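Local coordinates for putative TetR-family transcriptional regulator (Streptomyces coelicolor, PDB 2HXO), which probably binds cis-regulatory DNA through an N-terminal helix-turn-helix motif as a TetR-family transcription factor, regulating gene expression, at the interface of chains A and B. Coordinates in Å, arbitrary orientation; residue numbers count along the deposited sequence, not the author numbering. Chains: chain A/B, Putative TetR-family transcriptional regulator.

Contact 1: the interface of chains A and B. Residues chain A 191, 198-203; chain B 126, 129-130, 133-134, 137.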
loop_
_atom_site.group_PDB
_atom_site.type_symbol
_atom_site.label_atom_id
_atom_site.label_comp_id
_atom_site.label_asym_id
_atom_site.label_seq_id
_atom_site.Cartn_x
_atom_site.Cartn_y
_atom_site.Cartn_z
ATOM N N TRP A 191 21.389 9.935 -0.344
ATOM C CA TRP A 191 21.827 8.549 -0.524
ATOM C C TRP A 191 23.262 8.489 -1.023
ATOM O O TRP A 191 24.027 7.605 -0.636
ATOM C CB TRP A 191 20.898 7.814 -1.502
ATOM C CG TRP A 191 19.601 7.385 -0.874
ATOM C CD1 TRP A 191 19.099 7.801 0.327
ATOM C CD2 TRP A 191 18.641 6.464 -1.413
ATOM N NE1 TRP A 191 17.893 7.197 0.571
ATOM C CE2 TRP A 191 17.584 6.371 -0.476
ATOM C CE3 TRP A 191 18.568 5.707 -2.592
ATOM C CZ2 TRP A 191 16.464 5.550 -0.681
ATOM C CZ3 TRP A 191 17.449 4.887 -2.798
ATOM C CH2 TRP A 191 16.415 4.818 -1.844
ATOM N N ALA A 198 29.477 0.004 2.419
ATOM C CA ALA A 198 28.347 -0.538 3.165
ATOM C C ALA A 198 27.097 -0.589 2.295
ATOM O O ALA A 198 26.289 -1.503 2.413
ATOM C CB ALA A 198 28.087 0.306 4.402
ATOM N N TYR A 199 26.950 0.388 1.409
ATOM C CA TYR A 199 25.791 0.428 0.538
ATOM C C TYR A 199 26.164 0.385 -0.938
ATOM O O TYR A 199 25.817 1.293 -1.690
ATOM C CB TYR A 199 24.965 1.691 0.803
ATOM C CG TYR A 199 24.431 1.801 2.201
ATOM C CD1 TYR A 199 25.253 2.203 3.256
ATOM C CD2 TYR A 199 23.093 1.535 2.474
ATOM C CE1 TYR A 199 24.751 2.347 4.544
ATOM C CE2 TYR A 199 22.575 1.674 3.756
ATOM C CZ TYR A 199 23.406 2.083 4.787
ATOM O OH TYR A 199 22.884 2.242 6.053
ATOM N N PRO A 200 26.853 -0.682 -1.377
ATOM C CA PRO A 200 27.255 -0.803 -2.786
ATOM C C PRO A 200 26.119 -0.674 -3.799
ATOM O O PRO A 200 26.267 -0.003 -4.820
ATOM C CB PRO A 200 27.949 -2.170 -2.838
ATOM C CG PRO A 200 27.356 -2.915 -1.677
ATOM C CD PRO A 200 27.277 -1.868 -0.610
ATOM N N PHE A 201 24.982 -1.300 -3.510
ATOM C CA PHE A 201 23.833 -1.246 -4.407
ATOM C C PHE A 201 23.202 0.137 -4.458
ATOM O O PHE A 201 23.055 0.728 -5.528
ATOM C CB PHE A 201 22.761 -2.248 -3.972
ATOM C CG PHE A 201 21.493 -2.147 -4.775
ATOM C CD1 PHE A 201 21.385 -2.779 -6.012
ATOM C CD2 PHE A 201 20.445 -1.336 -4.340
ATOM C CE1 PHE A 201 20.260 -2.602 -6.808
ATOM C CE2 PHE A 201 19.320 -1.151 -5.125
ATOM C CZ PHE A 201 19.224 -1.783 -6.364
ATOM N N THR A 202 22.810 0.635 -3.292
ATOM C CA THR A 202 22.165 1.937 -3.177
ATOM C C THR A 202 23.032 3.018 -3.805
ATOM O O THR A 202 22.529 3.921 -4.472
ATOM C CB THR A 202 21.884 2.298 -1.692
ATOM O OG1 THR A 202 21.156 1.231 -1.066
ATOM C CG2 THR A 202 21.062 3.568 -1.597
ATOM N N ARG A 203 24.341 2.916 -3.600
ATOM C CA ARG A 203 25.262 3.891 -4.161
ATOM C C ARG A 203 25.305 3.780 -5.689
ATOM O O ARG A 203 25.399 4.789 -6.392
ATOM C CB ARG A 203 26.662 3.691 -3.564
ATOM C CG ARG A 203 27.528 4.938 -3.612
ATOM C CD ARG A 203 26.816 6.128 -2.977
ATOM N NE ARG A 203 27.351 7.386 -3.491
ATOM C CZ ARG A 203 28.565 7.852 -3.214
ATOM N NH1 ARG A 203 29.369 7.163 -2.411
ATOM N NH2 ARG A 203 28.983 8.991 -3.762
ATOM N N PRO B 126 16.766 3.384 2.658
ATOM C CA PRO B 126 17.992 2.886 2.026
ATOM C C PRO B 126 18.421 1.497 2.484
ATOM O O PRO B 126 18.973 0.733 1.698
ATOM C CB PRO B 126 19.025 3.968 2.359
ATOM C CG PRO B 126 18.502 4.580 3.620
ATOM C CD PRO B 126 17.018 4.652 3.363
ATOM N N PHE B 129 16.122 -0.911 0.803
ATOM C CA PHE B 129 16.498 -0.855 -0.598
ATOM C C PHE B 129 17.812 -1.599 -0.844
ATOM O O PHE B 129 17.968 -2.248 -1.877
ATOM C CB PHE B 129 16.617 0.606 -1.030
ATOM C CG PHE B 129 16.356 0.831 -2.485
ATOM C CD1 PHE B 129 15.102 0.559 -3.026
ATOM C CD2 PHE B 129 17.361 1.305 -3.320
ATOM C CE1 PHE B 129 14.849 0.758 -4.382
ATOM C CE2 PHE B 129 17.116 1.509 -4.691
ATOM C CZ PHE B 129 15.861 1.234 -5.217
ATOM N N GLU B 130 18.759 -1.496 0.090
ATOM C CA GLU B 130 20.033 -2.212 -0.047
ATOM C C GLU B 130 19.761 -3.704 -0.009
ATOM O O GLU B 130 20.279 -4.454 -0.829
ATOM C CB GLU B 130 20.977 -1.910 1.114
ATOM C CG GLU B 130 22.031 -0.884 0.854
ATOM C CD GLU B 130 22.974 -1.256 -0.266
ATOM O OE1 GLU B 130 23.533 -2.377 -0.248
ATOM O OE2 GLU B 130 23.158 -0.402 -1.154
ATOM N N GLY B 133 17.928 -4.763 -3.266
ATOM C CA GLY B 133 18.793 -4.562 -4.417
ATOM C C GLY B 133 19.895 -5.590 -4.619
ATOM O O GLY B 133 20.094 -6.081 -5.731
ATOM N N ARG B 134 20.612 -5.930 -3.556
ATOM C CA ARG B 134 21.685 -6.904 -3.675
ATOM C C ARG B 134 21.174 -8.223 -4.241
ATOM O O ARG B 134 21.901 -8.913 -4.966
ATOM C CB ARG B 134 22.342 -7.146 -2.312
ATOM C CG ARG B 134 22.993 -5.909 -1.721
ATOM C CD ARG B 134 23.725 -6.255 -0.431
ATOM N NE ARG B 134 24.412 -5.096 0.131
ATOM C CZ ARG B 134 25.143 -5.138 1.240
ATOM N NH1 ARG B 134 25.282 -6.286 1.900
ATOM N NH2 ARG B 134 25.721 -4.032 1.698
ATOM N N GLN B 137 20.489 -7.800 -8.051
ATOM C CA GLN B 137 21.706 -7.936 -8.848
ATOM C C GLN B 137 22.158 -9.385 -8.884
ATOM O O GLN B 137 22.596 -9.866 -9.920
ATOM C CB GLN B 137 22.842 -7.032 -8.339
ATOM C CG GLN B 137 23.047 -6.949 -6.866
ATOM C CD GLN B 137 24.081 -5.881 -6.520
ATOM O OE1 GLN B 137 24.168 -4.842 -7.186
ATOM N NE2 GLN B 137 24.864 -6.132 -5.473
#
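This is a mixed polar and aromatic patch of a two-fold symmetric homodimer interface, probably the family's usual dimer, in which helix 124-138 of chain B receives the start of helix 200-205 of chain A. The polar grip centres on B:Glu130, whose chain is bent at chi2 (-61°) so that the carboxylate turns toward the helix start. B:Glu130 OE2 accepts from the backbone N of A:Thr202 at a short 2.4 Å, almost straight (168° at H) and nearly along the C-O axis. The A:Thr202 hydroxyl OG1 meets the same B:Glu130 OE2 at 2.6 Å on its anti lone pair, so two donors of one residue converge on it. Placed at the N-terminal end of the helix, the carboxylate probably acts as a cap, and the helix dipole would probably stabilise its negative charge. The carbonyl O of A:Tyr199 lies 3.2 Å from B:Glu130 OE2, a close approach of two acceptors that may offset part of this gain. The second carboxylate oxygen is held from its own side: the extended B:Arg134 brings NE within 2.9 Å of B:Glu130 OE1 in a salt bridge, which would help to fix the rotation of the carboxylate.

Beside this grip, A:Phe201 points its ring into chain B, with CG anti to the backbone N. B:Gly133 CA sits over the centre of one A:Phe201 ring face, 3.2 Å from the centroid, a CH-pi contact. At the ring's edge stands B:Phe129, edge-to-face with planes 58° apart, its CE2 3.5 Å from A:Phe201 CE2. A:Trp191 crosses B:Phe129 at about a right angle, A:Trp191 CZ3 meeting B:Phe129 CD2 at 3.6 Å, while B:Pro126 CB lies over the indole face near the rim. In the fold, the patch lies on the flank of the all-helical C-terminal region, well removed from the helix-turn-helix, with chain A contributing the end of helix 182-191, the loop before helix 200-205 and that helix's first turn.

Contact 2: the interface of chains A and B. Residues chain A 116-120; chain B 163, 167, 180, 183, 187.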
loop_
_atom_site.group_PDB
_atom_site.type_symbol
_atom_site.label_atom_id
_atom_site.label_comp_id
_atom_site.label_asym_id
_atom_site.label_seq_id
_atom_site.Cartn_x
_atom_site.Cartn_y
_atom_site.Cartn_z
ATOM N N LEU A 116 -11.483 -2.154 1.989
ATOM C CA LEU A 116 -11.059 -3.551 1.927
ATOM C C LEU A 116 -10.773 -4.161 3.294
ATOM O O LEU A 116 -10.451 -5.345 3.394
ATOM C CB LEU A 116 -9.806 -3.688 1.062
ATOM C CG LEU A 116 -9.742 -2.884 -0.235
ATOM C CD1 LEU A 116 -8.503 -3.289 -1.004
ATOM C CD2 LEU A 116 -10.985 -3.113 -1.065
ATOM N N SER A 117 -10.896 -3.366 4.348
ATOM C CA SER A 117 -10.621 -3.863 5.689
ATOM C C SER A 117 -11.841 -3.983 6.594
ATOM O O SER A 117 -11.911 -4.893 7.425
ATOM C CB SER A 117 -9.592 -2.962 6.370
ATOM O OG SER A 117 -8.388 -2.922 5.625
ATOM N N ARG A 118 -12.801 -3.073 6.443
ATOM C CA ARG A 118 -13.976 -3.099 7.307
ATOM C C ARG A 118 -15.304 -2.976 6.582
ATOM O O ARG A 118 -16.349 -2.881 7.229
ATOM C CB ARG A 118 -13.886 -1.971 8.342
ATOM C CG ARG A 118 -12.476 -1.654 8.830
ATOM C CD ARG A 118 -12.516 -0.784 10.084
ATOM N NE ARG A 118 -13.491 0.298 9.967
ATOM C CZ ARG A 118 -13.410 1.289 9.085
ATOM N NH1 ARG A 118 -12.390 1.344 8.236
ATOM N NH2 ARG A 118 -14.357 2.220 9.043
ATOM N N THR A 119 -15.277 -2.978 5.252
ATOM C CA THR A 119 -16.508 -2.837 4.482
ATOM C C THR A 119 -16.846 -4.075 3.662
ATOM O O THR A 119 -16.749 -4.061 2.434
ATOM C CB THR A 119 -16.419 -1.640 3.532
ATOM O OG1 THR A 119 -15.851 -0.527 4.229
ATOM C CG2 THR A 119 -17.800 -1.260 3.025
ATOM N N PRO A 120 -17.270 -5.158 4.333
ATOM C CA PRO A 120 -17.629 -6.419 3.675
ATOM C C PRO A 120 -18.618 -6.260 2.517
ATOM O O PRO A 120 -18.512 -6.944 1.499
ATOM C CB PRO A 120 -18.220 -7.246 4.817
ATOM C CG PRO A 120 -17.474 -6.748 6.014
ATOM C CD PRO A 120 -17.465 -5.258 5.791
ATOM N N GLN B 163 -2.042 -3.310 4.027
ATOM C CA GLN B 163 -3.414 -3.772 4.167
ATOM C C GLN B 163 -3.549 -4.745 5.321
ATOM O O GLN B 163 -4.552 -4.739 6.023
ATOM C CB GLN B 163 -3.895 -4.436 2.880
ATOM C CG GLN B 163 -4.242 -3.435 1.801
ATOM C CD GLN B 163 -5.294 -2.434 2.261
ATOM O OE1 GLN B 163 -4.906 -1.157 2.340
ATOM N NE2 GLN B 163 -6.438 -2.804 2.544
ATOM N N ASN B 167 -5.942 -4.550 8.637
ATOM C CA ASN B 167 -6.813 -5.638 9.084
ATOM C C ASN B 167 -6.519 -6.013 10.545
ATOM O O ASN B 167 -7.421 -6.402 11.289
ATOM C CB ASN B 167 -6.617 -6.864 8.180
ATOM C CG ASN B 167 -6.899 -6.566 6.711
ATOM O OD1 ASN B 167 -7.532 -5.427 6.447
ATOM N ND2 ASN B 167 -6.556 -7.352 5.831
ATOM N N ARG B 180 -10.638 -12.165 11.245
ATOM C CA ARG B 180 -10.286 -12.070 9.836
ATOM C C ARG B 180 -11.067 -13.155 9.114
ATOM O O ARG B 180 -11.552 -12.941 8.003
ATOM C CB ARG B 180 -8.784 -12.286 9.638
ATOM C CG ARG B 180 -8.063 -11.151 8.917
ATOM C CD ARG B 180 -8.098 -11.285 7.399
ATOM N NE ARG B 180 -8.717 -10.122 6.780
ATOM C CZ ARG B 180 -8.601 -9.784 5.500
ATOM N NH1 ARG B 180 -7.877 -10.510 4.663
ATOM N NH2 ARG B 180 -9.231 -8.711 5.053
ATOM N N PHE B 183 -14.543 -11.884 8.836
ATOM C CA PHE B 183 -14.639 -10.806 7.856
ATOM C C PHE B 183 -14.614 -11.421 6.457
ATOM O O PHE B 183 -15.369 -11.022 5.575
ATOM C CB PHE B 183 -13.465 -9.837 8.017
ATOM C CG PHE B 183 -13.385 -8.797 6.938
ATOM C CD1 PHE B 183 -14.211 -7.684 6.962
ATOM C CD2 PHE B 183 -12.487 -8.939 5.886
ATOM C CE1 PHE B 183 -14.145 -6.727 5.952
ATOM C CE2 PHE B 183 -12.413 -7.992 4.875
ATOM C CZ PHE B 183 -13.244 -6.885 4.907
ATOM N N VAL B 187 -17.509 -11.417 3.531
ATOM C CA VAL B 187 -17.215 -10.924 2.177
ATOM C C VAL B 187 -17.635 -12.000 1.171
ATOM O O VAL B 187 -18.296 -11.712 0.168
ATOM C CB VAL B 187 -15.697 -10.613 1.957
ATOM C CG1 VAL B 187 -15.432 -10.320 0.477
ATOM C CG2 VAL B 187 -15.271 -9.412 2.780
#
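At the C-terminal end of helix 107-118 in chain A the backbone leaves helical geometry, A:Thr119 reaching a psi of 72°, and this turn sets the carbonyls of A:Leu116 and A:Ser117 and the ring of A:Pro120 against chain B. The patch belongs to a two-fold symmetric homodimer interface, probably the dimer usual in this family, and it seats the helix end on helix 180-192 of the partner.

B:Phe183 is the main wedge. With CG anti to the backbone N (chi1 173°), its ring reaches under the turn. The carbonyl O of A:Ser117 stands 3.2 Å above one face of the B:Phe183 ring, offset toward the rim, and the opposite face is backed within chain B by B:Val187 CG2, 3.8 Å from the plane, so the ring is clasped between the partner's backbone and its own helix. Along the CD1-CE1 side A:Pro120 crosses the ring at about a right angle, its CG 3.3 Å from B:Phe183 CE1. The same methyl, B:Val187 CG2, also touches A:Pro120 CA at 3.9 Å, continuing the apolar surface. An alanine in place of B:Phe183 would probably lose the flat support beneath the A:Ser117 carbonyl and the contact with A:Pro120, loosening the seat of the helix end.

The polar part lies on the other side of A:Ser117. Its hydroxyl, anti to the carbonyl carbon, points to the end of helix 146-167, where B:Asn167 presents its side-chain carbonyl. In the second shell, the B:Arg180 guanidinium packs flat against the amide nitrogen ND2 of B:Asn167, which lies 3.1 Å above the centre of its plane; this may limit the amide's rotation sterically, without attraction, while the guanidinium edge faces the A:Leu116 carbonyl. The A:Ser117 OG donates to B:Asn167 OD1 at 2.8 Å, arriving nearly along the C=O axis (169°).

The C-alpha centres of contact 1 and contact 2 lie about 36 Å apart, and the two patches have no residue number in common. They do draw on the same helix from opposite copies: A:Trp191 ends it in contact 1, while B:Arg180, B:Phe183 and B:Val187 line it in contact 2. A:Pro120 of contact 2 also comes shortly before helix 124-138, whose chain B copy forms one side of contact 1. Each patch recurs on the other side of the two-fold, so together with the rest of the interface they hold the subunits at several places, which would probably restrain their relative rotation and so the spacing of the two DNA-binding heads.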